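Local coordinates for argininosuccinate lyase (Chelativorans sp., PDB 6RXA), which is a C-N lyase of the aspartase/fumarase superfamily (EDDS lyase) that probably also splits argininosuccinate into fumarate and arginine, at residues 123-128 with 477-482; 136-141 with 177-182; 184-189 with 246-251; 188-193 with 469-474; 194-199 with 214-219. The protein carries 2 engineered substitutions. All coordinates share one frame; numbering follows the deposited sequence.

In the fold
Contacts 2 and 3 lie in the buried middle of the long-helix bundle, and both bring helix 168-193 against a neighbouring helix. Contacts 1 and 4 are partly buried; each packs helix 451-500 beside another long helix, contact 4 beside 168-193 and contact 1 beside 112-147, which also serves contact 2. Contact 5 is buried, but far from the chain's centre, where a loop meets a short helix. All five meet mainly by van der Waals contact, 1, 2 and 4 over flat groups. Contacts 2, 3 and 4 border the second subunit through ion pairs, and contacts 3 and 4 share a sodium ion bound by Glu188, while Arg125 ties contact 1 to contact 5 by two hydrogen bonds.

Contact 1: 123-128 with 477-482; sequences FLRDQL and QALANA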
# COMPACT_ATOMS: atom_id res chain seq x y z
N PHE A 123 -12.37 -10.99 19.74
CA PHE A 123 -12.35 -11.70 18.46
C PHE A 123 -10.93 -11.87 17.95
O PHE A 123 -10.52 -12.99 17.62
CB PHE A 123 -13.20 -10.94 17.44
CG PHE A 123 -13.00 -11.40 16.03
CD1 PHE A 123 -13.41 -12.66 15.64
CD2 PHE A 123 -12.38 -10.58 15.11
CE1 PHE A 123 -13.19 -13.09 14.34
CE2 PHE A 123 -12.17 -11.01 13.80
CZ PHE A 123 -12.58 -12.26 13.43
N LEU A 124 -10.15 -10.78 17.89
CA LEU A 124 -8.78 -10.88 17.39
C LEU A 124 -7.93 -11.78 18.27
O LEU A 124 -7.07 -12.51 17.77
CB LEU A 124 -8.14 -9.50 17.25
CG LEU A 124 -8.77 -8.59 16.21
CD1 LEU A 124 -8.08 -7.22 16.19
CD2 LEU A 124 -8.76 -9.22 14.82
N ARG A 125 -8.17 -11.74 19.59
CA ARG A 125 -7.43 -12.58 20.53
C ARG A 125 -7.64 -14.06 20.21
O ARG A 125 -6.67 -14.83 20.11
CB ARG A 125 -7.88 -12.24 21.95
CG ARG A 125 -7.25 -13.05 23.05
CD ARG A 125 -7.75 -12.59 24.42
NE ARG A 125 -9.16 -12.94 24.63
CZ ARG A 125 -9.87 -12.57 25.69
NH1 ARG A 125 -9.33 -11.81 26.64
NH2 ARG A 125 -11.12 -12.98 25.80
N ASP A 126 -8.90 -14.47 20.03
CA ASP A 126 -9.15 -15.86 19.67
C ASP A 126 -8.54 -16.19 18.31
O ASP A 126 -7.97 -17.27 18.12
CB ASP A 126 -10.66 -16.15 19.66
CG ASP A 126 -11.18 -16.64 21.02
OD1 ASP A 126 -10.40 -16.90 21.96
OD2 ASP A 126 -12.42 -16.76 21.15
N GLN A 127 -8.62 -15.25 17.35
CA GLN A 127 -8.06 -15.51 16.03
C GLN A 127 -6.54 -15.55 16.07
O GLN A 127 -5.91 -16.25 15.26
CB GLN A 127 -8.55 -14.46 15.04
CG GLN A 127 -10.04 -14.58 14.75
CD GLN A 127 -10.43 -15.92 14.15
OE1 GLN A 127 -9.96 -16.30 13.09
NE2 GLN A 127 -11.31 -16.64 14.84
N LEU A 128 -5.93 -14.80 16.99
CA LEU A 128 -4.48 -14.86 17.16
C LEU A 128 -4.05 -16.20 17.73
O LEU A 128 -3.05 -16.78 17.27
CB LEU A 128 -4.03 -13.68 18.02
CG LEU A 128 -2.54 -13.39 18.15
CD1 LEU A 128 -1.93 -13.29 16.78
CD2 LEU A 128 -2.39 -12.08 18.91
N GLN A 477 -5.85 -21.96 28.02
CA GLN A 477 -6.47 -22.37 29.27
C GLN A 477 -6.90 -21.17 30.10
O GLN A 477 -7.96 -21.20 30.74
CB GLN A 477 -5.52 -23.27 30.05
CG GLN A 477 -6.17 -23.99 31.22
CD GLN A 477 -7.22 -25.00 30.77
OE1 GLN A 477 -6.93 -25.91 30.00
NE2 GLN A 477 -8.45 -24.82 31.24
N ALA A 478 -6.11 -20.09 30.09
CA ALA A 478 -6.49 -18.89 30.82
C ALA A 478 -7.84 -18.36 30.34
O ALA A 478 -8.69 -17.97 31.14
CB ALA A 478 -5.41 -17.82 30.68
N LEU A 479 -8.05 -18.35 29.02
CA LEU A 479 -9.33 -17.87 28.49
C LEU A 479 -10.46 -18.83 28.83
O LEU A 479 -11.57 -18.40 29.17
CB LEU A 479 -9.24 -17.68 26.98
CG LEU A 479 -8.22 -16.66 26.48
CD1 LEU A 479 -8.39 -16.46 24.99
CD2 LEU A 479 -8.37 -15.35 27.24
N ALA A 480 -10.19 -20.14 28.76
CA ALA A 480 -11.23 -21.11 29.09
C ALA A 480 -11.62 -21.03 30.55
O ALA A 480 -12.81 -21.12 30.88
CB ALA A 480 -10.73 -22.52 28.74
N ASN A 481 -10.65 -20.85 31.44
CA ASN A 481 -10.97 -20.73 32.86
C ASN A 481 -11.81 -19.49 33.13
O ASN A 481 -12.76 -19.53 33.93
CB ASN A 481 -9.69 -20.69 33.68
CG ASN A 481 -8.95 -22.01 33.67
OD1 ASN A 481 -9.50 -23.03 33.24
ND2 ASN A 481 -7.72 -22.00 34.14
N ALA A 482 -11.48 -18.37 32.48
CA ALA A 482 -12.26 -17.16 32.69
C ALA A 482 -13.68 -17.33 32.18
O ALA A 482 -14.64 -16.91 32.84
CB ALA A 482 -11.60 -15.97 32.01
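Asp126 and Leu479 mark the closest approach of the two helical backbones, their CA atoms 9.0 Å apart, a spacing that only side chains can bridge. Within 477-482, Leu479 alone does so, wedging its two methyls against Arg125 and Asp126. Its CD2 lies over the centre of the Arg125 guanidinium, 3.5 Å above the plane, and the two side chains arrive from opposite directions. The other methyl, CD1, rests 3.6 Å from Arg125 NE. It also meets Asp126 OD1 at 3.7 Å, as the leucine and the aspartate slide past one another.

The arginine leaves its helix with CG trans to the backbone N (chi1 178°) and turns at chi3 (70°), which lays the flat end beneath the leucine. Here helix 451-500 packs beside helix 112-147 in the long-helix bundle of the aspartase/fumarase fold. The guanidinium is held against rotation by the loops that follow helices 168-193 and 212-218: NH1 is hydrogen-bonded to Asn194 OD1 and NH2 to Leu219 O, with Phe221 adding a cation-pi contact. Asp126 is engaged likewise, its OD2 hydrogen-bonded to Tyr42 OH of helix 35-56. Behind Leu479, on the exposed part of its own helix, Gln477 NE2 donates to Asn481 OD1 at 2.9 Å, the donor lying well above the carbonyl plane of the asparagine.

Contact 2: 136-141 with 177-182; sequences IGYREA and ENLAKN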
# COMPACT_ATOMS: atom_id res chain seq x y z
N ILE A 136 2.36 -22.94 14.42
CA ILE A 136 3.08 -24.03 15.08
C ILE A 136 2.96 -25.31 14.25
O ILE A 136 3.95 -26.02 14.04
CB ILE A 136 2.57 -24.22 16.52
CG1 ILE A 136 3.01 -23.07 17.41
CG2 ILE A 136 3.05 -25.57 17.07
CD1 ILE A 136 2.37 -23.11 18.79
N GLY A 137 1.76 -25.61 13.75
CA GLY A 137 1.60 -26.80 12.93
C GLY A 137 2.44 -26.75 11.66
O GLY A 137 2.98 -27.77 11.22
N TYR A 138 2.56 -25.57 11.07
CA TYR A 138 3.39 -25.37 9.89
C TYR A 138 4.86 -25.58 10.24
O TYR A 138 5.57 -26.32 9.55
CB TYR A 138 3.12 -23.95 9.40
CG TYR A 138 3.78 -23.43 8.13
CD1 TYR A 138 4.08 -24.25 7.07
CD2 TYR A 138 4.05 -22.08 8.01
CE1 TYR A 138 4.65 -23.73 5.91
CE2 TYR A 138 4.61 -21.55 6.87
CZ TYR A 138 4.91 -22.38 5.82
OH TYR A 138 5.48 -21.87 4.67
N ARG A 139 5.31 -24.99 11.35
CA ARG A 139 6.69 -25.19 11.78
C ARG A 139 6.96 -26.66 12.10
O ARG A 139 8.03 -27.19 11.77
CB ARG A 139 7.02 -24.28 12.96
CG ARG A 139 8.48 -24.35 13.35
CD ARG A 139 8.78 -23.45 14.52
NE ARG A 139 10.22 -23.42 14.77
CZ ARG A 139 10.77 -22.94 15.87
NH1 ARG A 139 10.01 -22.50 16.86
NH2 ARG A 139 12.09 -22.92 15.99
N GLU A 140 6.00 -27.34 12.74
CA GLU A 140 6.16 -28.77 13.02
C GLU A 140 6.39 -29.55 11.73
O GLU A 140 7.30 -30.38 11.65
CB GLU A 140 4.94 -29.33 13.76
CG GLU A 140 4.86 -28.95 15.21
CD GLU A 140 3.56 -29.36 15.86
OE1 GLU A 140 2.66 -29.85 15.15
OE2 GLU A 140 3.43 -29.19 17.10
N ALA A 141 5.57 -29.29 10.71
CA ALA A 141 5.72 -30.01 9.45
C ALA A 141 7.08 -29.74 8.81
O ALA A 141 7.71 -30.65 8.27
CB ALA A 141 4.59 -29.64 8.50
N GLU A 177 13.53 -21.15 11.19
CA GLU A 177 14.02 -19.98 11.90
C GLU A 177 13.16 -18.75 11.59
O GLU A 177 12.88 -17.95 12.49
CB GLU A 177 15.51 -19.77 11.56
CG GLU A 177 16.21 -18.70 12.41
CD GLU A 177 17.73 -18.78 12.39
OE1 GLU A 177 18.30 -19.74 11.84
OE2 GLU A 177 18.36 -17.87 12.98
N ASN A 178 12.73 -18.61 10.33
CA ASN A 178 11.77 -17.58 9.96
C ASN A 178 10.51 -17.69 10.81
O ASN A 178 10.01 -16.69 11.35
CB ASN A 178 11.42 -17.74 8.48
CG ASN A 178 10.17 -16.95 8.06
OD1 ASN A 178 9.04 -17.29 8.43
ND2 ASN A 178 10.38 -15.91 7.24
N LEU A 179 9.99 -18.90 10.95
CA LEU A 179 8.75 -19.11 11.68
C LEU A 179 8.92 -18.87 13.16
O LEU A 179 8.00 -18.37 13.81
CB LEU A 179 8.24 -20.52 11.41
CG LEU A 179 7.83 -20.80 9.98
CD1 LEU A 179 7.44 -22.26 9.76
CD2 LEU A 179 6.67 -19.89 9.56
N ALA A 180 10.08 -19.21 13.72
CA ALA A 180 10.31 -18.91 15.13
C ALA A 180 10.18 -17.42 15.40
O ALA A 180 9.56 -17.01 16.38
CB ALA A 180 11.68 -19.44 15.54
N LYS A 181 10.73 -16.59 14.50
CA LYS A 181 10.66 -15.15 14.70
C LYS A 181 9.25 -14.63 14.49
O LYS A 181 8.80 -13.72 15.20
CB LYS A 181 11.69 -14.44 13.81
CG LYS A 181 13.11 -14.65 14.32
CD LYS A 181 14.13 -13.89 13.49
CE LYS A 181 14.24 -14.49 12.11
NZ LYS A 181 15.50 -14.01 11.45
N ASN A 182 8.51 -15.20 13.53
CA ASN A 182 7.11 -14.82 13.36
C ASN A 182 6.26 -15.22 14.57
O ASN A 182 5.35 -14.47 14.96
CB ASN A 182 6.55 -15.39 12.05
CG ASN A 182 6.97 -14.56 10.85
OD1 ASN A 182 6.88 -13.33 10.89
ND2 ASN A 182 7.47 -15.21 9.81
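Leu179 drives its two methyls between Tyr138 and Arg139. CD1 sits over the face of the Tyr138 ring, 4.2 Å from the centroid and 26° off the normal, a CH-pi contact, while CD2 touches Tyr138 CD2 at 3.8 Å. The same CD1 presses on the backbone of the facing helix, 3.6 Å from Arg139 CA. One residue on, Ala180 CB lies on a face of the Arg139 guanidinium, nearer its rim than its centre, with NH2 at 3.5 Å.

The two helices run nearly antiparallel (161°), their axes 10.0 Å apart at closest approach. They are the arms of a helical hairpin, 112-147 and 168-193, joined through the two-stranded antiparallel sheet 153-158/161-167.

Farther out, Arg139 crosses to the neighbouring helix with its chain extended from CG to NE. Its NE is hydrogen-bonded to Ser176 OG, and NH2 and NH1 form salt bridges with Glu464 and Asp468 of helix 451-500; three polar partners thus fix the plane on which the alanine methyl rests. The Tyr138 ring is backed by Leu252 and Leu255 of helix 236-262 and by Thr339 and Met342 of helix 329-348.

Contact 3: 184-189 with 246-251; sequences DRYREL and AVFLSG. With NA (sodium ion), chain F.
The side chains of Tyr186 and Phe248 cross at about a right angle, and Arg185 crosses Val247 in the same manner; these two pairs make up the van der Waals part of the contact. The phenol oxygen OH of Tyr186 comes 3.8 Å from Phe248 CD2, and Tyr186 CE2 is 4.3 Å from Phe248 CB. Beside them Arg185 contributes only its aliphatic stem, CD lying 4.0 Å from Val247 CG1. That methyl stands between the backbone N and the carbonyl carbon (chi1 77°), the crowded position.

Hydrogen bonds and ion pairs hold the polar ends. Tyr186 OH is hydrogen-bonded to Asn245 OD1, and Arg185 reaches past the valine, its NE in a salt bridge with Glu240 of the second subunit. Within the first helix Arg187 NH2 bonds Asp184 OD1 at 2.8 Å, in the guanidinium plane but from above the carboxylate. In the second, Val247 O accepts from both Ser250 OG and Gly251 N.

Glu188 OE1 binds sodium at 2.3 Å, together with two waters and Glu188 of the second subunit. Water 1 also donates to Arg185 O at 2.8 Å, tying the ion to the helix backbone.

Helices 168-193 and 236-262 thus pair inside the bundle, with helices 112-147 and 329-348 packed on the tyrosine and phenylalanine and the second subunit lying on the Arg185 and Glu188 side.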
# COMPACT_ATOMS: atom_id res chain seq x y z
N ASP A 184 7.40 -15.24 17.65
CA ASP A 184 7.69 -14.16 18.58
C ASP A 184 6.87 -12.92 18.25
O ASP A 184 6.29 -12.29 19.15
CB ASP A 184 9.18 -13.82 18.57
CG ASP A 184 10.04 -14.82 19.33
OD1 ASP A 184 9.55 -15.48 20.28
OD2 ASP A 184 11.24 -14.91 18.99
N ARG A 185 6.79 -12.54 16.97
CA ARG A 185 6.02 -11.34 16.61
C ARG A 185 4.57 -11.49 17.07
O ARG A 185 3.97 -10.54 17.59
CB ARG A 185 6.04 -11.09 15.10
CG ARG A 185 7.33 -10.58 14.52
CD ARG A 185 7.20 -10.28 12.98
NE ARG A 185 8.50 -9.78 12.60
CZ ARG A 185 9.48 -10.51 12.09
NH1 ARG A 185 9.29 -11.78 11.73
NH2 ARG A 185 10.65 -9.94 11.92
N TYR A 186 3.98 -12.66 16.84
CA TYR A 186 2.59 -12.88 17.21
C TYR A 186 2.39 -12.91 18.72
O TYR A 186 1.39 -12.37 19.22
CB TYR A 186 2.09 -14.18 16.59
CG TYR A 186 1.61 -14.11 15.16
CD1 TYR A 186 0.58 -13.24 14.79
CD2 TYR A 186 2.14 -14.94 14.19
CE1 TYR A 186 0.12 -13.20 13.48
CE2 TYR A 186 1.68 -14.91 12.88
CZ TYR A 186 0.68 -14.04 12.54
OH TYR A 186 0.23 -14.02 11.23
N ARG A 187 3.28 -13.55 19.48
CA ARG A 187 3.14 -13.55 20.94
C ARG A 187 3.33 -12.15 21.52
O ARG A 187 2.65 -11.77 22.49
CB ARG A 187 4.12 -14.52 21.57
CG ARG A 187 3.81 -15.99 21.33
CD ARG A 187 4.77 -16.93 22.07
NE ARG A 187 6.12 -16.88 21.52
CZ ARG A 187 6.67 -17.85 20.78
NH1 ARG A 187 6.01 -18.98 20.51
NH2 ARG A 187 7.90 -17.69 20.34
N GLU A 188 4.27 -11.38 20.96
CA GLU A 188 4.43 -9.99 21.38
C GLU A 188 3.16 -9.20 21.13
O GLU A 188 2.74 -8.40 21.99
CB GLU A 188 5.60 -9.37 20.61
CG GLU A 188 6.96 -9.95 21.00
CD GLU A 188 8.04 -9.71 19.95
OE1 GLU A 188 7.79 -8.94 19.00
OE2 GLU A 188 9.13 -10.31 20.08
N LEU A 189 2.55 -9.39 19.96
CA LEU A 189 1.28 -8.74 19.65
C LEU A 189 0.19 -9.18 20.62
O LEU A 189 -0.62 -8.36 21.06
CB LEU A 189 0.91 -9.10 18.21
CG LEU A 189 -0.53 -8.78 17.81
CD1 LEU A 189 -0.81 -7.29 17.80
CD2 LEU A 189 -0.82 -9.37 16.44
N ALA A 246 0.79 -10.04 7.26
CA ALA A 246 1.37 -9.77 5.96
C ALA A 246 2.82 -10.25 5.88
O ALA A 246 3.24 -10.82 4.87
CB ALA A 246 1.30 -8.29 5.61
N VAL A 247 3.62 -9.98 6.92
CA VAL A 247 5.03 -10.37 6.84
C VAL A 247 5.19 -11.89 6.93
O VAL A 247 5.96 -12.49 6.17
CB VAL A 247 5.92 -9.59 7.83
CG1 VAL A 247 5.78 -10.10 9.25
CG2 VAL A 247 7.39 -9.66 7.37
N PHE A 248 4.46 -12.53 7.85
CA PHE A 248 4.43 -13.98 7.91
C PHE A 248 4.04 -14.58 6.56
O PHE A 248 4.70 -15.48 6.04
CB PHE A 248 3.48 -14.45 9.02
CG PHE A 248 3.02 -15.87 8.82
CD1 PHE A 248 3.92 -16.91 8.93
CD2 PHE A 248 1.73 -16.15 8.44
CE1 PHE A 248 3.54 -18.20 8.68
CE2 PHE A 248 1.34 -17.44 8.20
CZ PHE A 248 2.23 -18.48 8.32
N LEU A 249 2.96 -14.06 5.97
CA LEU A 249 2.51 -14.62 4.69
C LEU A 249 3.52 -14.36 3.58
O LEU A 249 3.58 -15.14 2.63
CB LEU A 249 1.11 -14.11 4.33
CG LEU A 249 -0.03 -14.80 5.09
CD1 LEU A 249 -1.34 -14.06 4.92
CD2 LEU A 249 -0.18 -16.24 4.61
N SER A 250 4.29 -13.27 3.67
CA SER A 250 5.29 -13.04 2.63
C SER A 250 6.34 -14.15 2.65
O SER A 250 6.82 -14.56 1.58
CB SER A 250 5.94 -11.65 2.73
OG SER A 250 6.96 -11.61 3.70
N GLY A 251 6.67 -14.68 3.83
CA GLY A 251 7.61 -15.78 3.88
C GLY A 251 7.00 -17.06 3.37
O GLY A 251 7.69 -17.91 2.78
NA NA F . 6.83 -7.01 18.30
O HOH W 1 4.93 -7.89 17.17
O HOH W 2 7.86 -5.23 17.09

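Contact 4: 188-193 with 469-474; sequences ELYARI and RAWLAN. With NA (sodium ion), chain F.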
# COMPACT_ATOMS: atom_id res chain seq x y z
N GLU A 188 4.27 -11.38 20.96
CA GLU A 188 4.43 -9.99 21.38
C GLU A 188 3.16 -9.20 21.13
O GLU A 188 2.74 -8.40 21.99
CB GLU A 188 5.60 -9.37 20.61
CG GLU A 188 6.96 -9.95 21.00
CD GLU A 188 8.04 -9.71 19.95
OE1 GLU A 188 7.79 -8.94 19.00
OE2 GLU A 188 9.13 -10.31 20.08
N LEU A 189 2.55 -9.39 19.96
CA LEU A 189 1.28 -8.74 19.65
C LEU A 189 0.19 -9.18 20.62
O LEU A 189 -0.62 -8.36 21.06
CB LEU A 189 0.91 -9.10 18.21
CG LEU A 189 -0.53 -8.78 17.81
CD1 LEU A 189 -0.81 -7.29 17.80
CD2 LEU A 189 -0.82 -9.37 16.44
N TYR A 190 0.16 -10.47 20.96
CA TYR A 190 -0.89 -10.97 21.84
C TYR A 190 -0.93 -10.18 23.14
O TYR A 190 -2.01 -9.88 23.67
CB TYR A 190 -0.67 -12.46 22.12
CG TYR A 190 -1.82 -13.10 22.88
CD1 TYR A 190 -2.93 -13.58 22.20
CD2 TYR A 190 -1.79 -13.24 24.27
CE1 TYR A 190 -3.98 -14.18 22.89
CE2 TYR A 190 -2.83 -13.83 24.96
CZ TYR A 190 -3.92 -14.31 24.26
OH TYR A 190 -4.97 -14.91 24.93
N ALA A 191 0.24 -9.80 23.66
CA ALA A 191 0.26 -9.09 24.93
C ALA A 191 -0.40 -7.72 24.83
O ALA A 191 -0.91 -7.21 25.85
CB ALA A 191 1.71 -8.94 25.42
N ARG A 192 -0.37 -7.11 23.64
CA ARG A 192 -1.04 -5.83 23.43
C ARG A 192 -2.52 -6.00 23.09
O ARG A 192 -3.33 -5.14 23.45
CB ARG A 192 -0.32 -5.01 22.36
CG ARG A 192 0.93 -4.29 22.89
CD ARG A 192 1.66 -3.48 21.80
NE ARG A 192 2.38 -4.31 20.83
CZ ARG A 192 3.59 -4.83 21.04
NH1 ARG A 192 4.22 -4.60 22.18
NH2 ARG A 192 4.16 -5.56 20.11
N ILE A 193 -2.89 -7.08 22.39
CA ILE A 193 -4.31 -7.34 22.11
C ILE A 193 -5.05 -7.67 23.39
O ILE A 193 -6.20 -7.24 23.58
CB ILE A 193 -4.45 -8.47 21.07
CG1 ILE A 193 -4.06 -7.96 19.68
CG2 ILE A 193 -5.88 -9.00 21.04
CD1 ILE A 193 -4.17 -8.97 18.58
N ARG A 469 4.26 -24.69 22.03
CA ARG A 469 3.01 -25.36 22.37
C ARG A 469 2.61 -25.06 23.81
O ARG A 469 1.43 -24.88 24.11
CB ARG A 469 3.13 -26.87 22.11
CG ARG A 469 3.25 -27.25 20.64
CD ARG A 469 3.16 -28.77 20.43
NE ARG A 469 4.34 -29.44 20.98
CZ ARG A 469 5.44 -29.75 20.28
NH1 ARG A 469 6.44 -30.33 20.90
NH2 ARG A 469 5.53 -29.49 18.98
N ALA A 470 3.59 -24.97 24.72
CA ALA A 470 3.27 -24.68 26.11
C ALA A 470 2.70 -23.27 26.26
O ALA A 470 1.74 -23.06 27.01
CB ALA A 470 4.51 -24.88 26.97
N TRP A 471 3.29 -22.29 25.57
CA TRP A 471 2.75 -20.94 25.61
C TRP A 471 1.31 -20.92 25.14
O TRP A 471 0.44 -20.30 25.76
CB TRP A 471 3.61 -20.01 24.74
CG TRP A 471 3.19 -18.59 24.82
CD1 TRP A 471 3.73 -17.62 25.60
CD2 TRP A 471 2.11 -17.97 24.10
NE1 TRP A 471 3.08 -16.42 25.41
CE2 TRP A 471 2.08 -16.61 24.49
CE3 TRP A 471 1.19 -18.42 23.15
CZ2 TRP A 471 1.14 -15.71 23.99
CZ3 TRP A 471 0.25 -17.51 22.65
CH2 TRP A 471 0.24 -16.18 23.07
N LEU A 472 1.04 -21.60 24.02
CA LEU A 472 -0.31 -21.64 23.47
C LEU A 472 -1.28 -22.33 24.42
O LEU A 472 -2.41 -21.85 24.62
CB LEU A 472 -0.30 -22.35 22.12
CG LEU A 472 -1.66 -22.53 21.45
CD1 LEU A 472 -2.33 -21.21 21.15
CD2 LEU A 472 -1.48 -23.34 20.18
N ALA A 473 -0.88 -23.45 25.01
CA ALA A 473 -1.75 -24.14 25.94
C ALA A 473 -2.09 -23.26 27.14
O ALA A 473 -3.24 -23.23 27.59
CB ALA A 473 -1.08 -25.43 26.39
N ASN A 474 -1.10 -22.54 27.67
CA ASN A 474 -1.34 -21.69 28.83
C ASN A 474 -2.30 -20.56 28.49
O ASN A 474 -3.24 -20.27 29.24
CB ASN A 474 -0.02 -21.14 29.37
CG ASN A 474 -0.23 -20.11 30.46
OD1 ASN A 474 -0.42 -20.46 31.63
ND2 ASN A 474 -0.23 -18.84 30.09
NA NA F . 6.83 -7.01 18.30
O HOH W 1 4.93 -7.89 17.17
O HOH W 2 7.86 -5.23 17.09
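Trp471 points the edge of its six-membered ring at the face of Tyr190, a T-shaped stack with the planes at 82° and the centroids 5.3 Å apart. The touching corner is CH2, which stands above Tyr190 CG at 3.7 Å, toward the rim of the phenol ring, while the neighbouring CZ2 is 3.8 Å from Tyr190 CD2. The indole gets there by running trans to its own backbone N (chi1 -176°) and bridging segments whose nearest CA atoms, those of Tyr190 and Leu472, are 10.8 Å apart. This aromatic pair is one of the links between the C-terminal part of helix 168-193 and the long helix 451-500 within the bundle. Exchanging Tyr190 for an alanine is likely to leave the Trp471 edge without its aromatic face and open a gap between the two helices. Around the pair, Arg125 and Leu129 of helix 112-147 pack on Tyr190, and Ile132 on Trp471. Arg187 CD approaches the indole at CD2, 3.5 Å away.

Contact 5: 194-199 with 214-219; sequences NLCPLG and RTSALL
Cys196 and Leu198 carry the loop 194-199 onto the last turn of helix 212-218 and Leu219 just beyond it, with Asn194, just past the end of helix 168-193, leading the chain into place through backbone bonding to Asp222. At Cys196 the CB presses on Ser216, 3.4 Å from its OG and 3.6 Å from its CB. The sulfur stands trans to the backbone N (chi1 -172°), which sends it alongside the serine, SG lying 3.9 Å from Ser216 CA. There it also accepts from Leu198 N at 3.6 Å, with a fairly straight N-H...S angle of 153°, closing the loop over Pro197. With an alanine here, the N-H of Leu198 would probably lose its sulfur acceptor and a gap would open where the sulfur lay beside Ser216 CA.

Leu198 sets its CD1 against two side chains that it crosses at about right angles: Leu219 CD1 at 3.5 Å, tighter than usual for two carbons, and Thr215 CG2 at 4.0 Å.

Ile46 of helix 35-56 and Ala118 of helix 112-147 also pack on Leu198, whose side chain is about 8 Å from that of Ser111, which binds fumarate in another structure of this protein. Between the segments the contact is by van der Waals packing: the sulfur takes its donor from its own loop and Ser216 OG makes a weak bond with Gly223 O, while backbone bonds to Asp222, Gly223 and Val225 help fix the loop.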
# COMPACT_ATOMS: atom_id res chain seq x y z
N ASN A 194 -4.42 -8.42 24.28
CA ASN A 194 -5.11 -8.97 25.45
C ASN A 194 -5.10 -8.01 26.63
O ASN A 194 -4.75 -8.36 27.76
CB ASN A 194 -4.51 -10.32 25.83
CG ASN A 194 -5.44 -11.10 26.73
OD1 ASN A 194 -6.65 -10.87 26.72
ND2 ASN A 194 -4.89 -12.01 27.51
N LEU A 195 -5.54 -6.79 26.36
CA LEU A 195 -5.73 -5.73 27.34
C LEU A 195 -7.15 -5.21 27.22
O LEU A 195 -7.66 -5.03 26.12
CB LEU A 195 -4.74 -4.58 27.06
CG LEU A 195 -3.26 -4.93 27.16
CD1 LEU A 195 -2.43 -3.75 26.69
CD2 LEU A 195 -2.90 -5.30 28.58
N CYS A 196 -7.80 -4.98 28.37
CA CYS A 196 -9.23 -4.67 28.38
C CYS A 196 -9.48 -3.16 28.40
O CYS A 196 -9.01 -2.49 29.34
CB CYS A 196 -9.87 -5.29 29.61
SG CYS A 196 -11.66 -5.16 29.56
N PRO A 197 -10.21 -2.61 27.44
CA PRO A 197 -10.54 -1.18 27.46
C PRO A 197 -11.86 -0.85 28.13
O PRO A 197 -12.22 0.33 28.22
CB PRO A 197 -10.62 -0.84 25.96
CG PRO A 197 -11.23 -2.10 25.37
CD PRO A 197 -10.63 -3.25 26.17
N LEU A 198 -12.60 -1.84 28.62
CA LEU A 198 -13.88 -1.57 29.25
C LEU A 198 -13.71 -0.72 30.49
O LEU A 198 -12.77 -0.90 31.28
CB LEU A 198 -14.57 -2.89 29.59
CG LEU A 198 -15.05 -3.59 28.32
CD1 LEU A 198 -15.37 -5.04 28.61
CD2 LEU A 198 -16.27 -2.88 27.72
N GLY A 199 -14.62 0.23 30.67
CA GLY A 199 -14.52 1.25 31.69
C GLY A 199 -14.15 2.60 31.13
O GLY A 199 -14.34 3.62 31.82
N ARG A 214 -12.23 -6.20 37.54
CA ARG A 214 -13.12 -7.36 37.59
C ARG A 214 -13.66 -7.69 36.20
O ARG A 214 -13.68 -8.86 35.79
CB ARG A 214 -14.28 -7.11 38.56
CG ARG A 214 -15.42 -8.14 38.50
CD ARG A 214 -15.05 -9.53 39.04
NE ARG A 214 -14.31 -9.43 40.29
CZ ARG A 214 -13.12 -9.99 40.51
NH1 ARG A 214 -12.53 -9.81 41.68
NH2 ARG A 214 -12.54 -10.74 39.58
N THR A 215 -14.15 -6.68 35.47
CA THR A 215 -14.67 -6.95 34.14
C THR A 215 -13.59 -7.57 33.27
O THR A 215 -13.84 -8.52 32.52
CB THR A 215 -15.16 -5.64 33.52
OG1 THR A 215 -15.82 -4.85 34.52
CG2 THR A 215 -16.13 -5.93 32.40
N SER A 216 -12.37 -7.03 33.38
CA SER A 216 -11.23 -7.54 32.63
C SER A 216 -10.96 -9.00 32.96
O SER A 216 -10.81 -9.83 32.05
CB SER A 216 -10.01 -6.66 32.97
OG SER A 216 -8.85 -7.10 32.30
N ALA A 217 -10.93 -9.34 34.24
CA ALA A 217 -10.66 -10.72 34.65
C ALA A 217 -11.76 -11.66 34.17
O ALA A 217 -11.48 -12.78 33.72
CB ALA A 217 -10.53 -10.77 36.17
N LEU A 218 -13.02 -11.24 34.28
CA LEU A 218 -14.13 -12.09 33.86
C LEU A 218 -14.07 -12.41 32.37
O LEU A 218 -14.60 -13.44 31.94
CB LEU A 218 -15.44 -11.38 34.20
CG LEU A 218 -15.85 -11.42 35.68
CD1 LEU A 218 -16.98 -10.43 35.92
CD2 LEU A 218 -16.25 -12.83 36.07
N LEU A 219 -13.44 -11.54 31.58
CA LEU A 219 -13.34 -11.69 30.13
C LEU A 219 -11.98 -12.21 29.70
O LEU A 219 -11.69 -12.22 28.50
CB LEU A 219 -13.66 -10.38 29.43
CG LEU A 219 -15.11 -9.91 29.63
CD1 LEU A 219 -15.24 -8.46 29.22
CD2 LEU A 219 -16.09 -10.76 28.83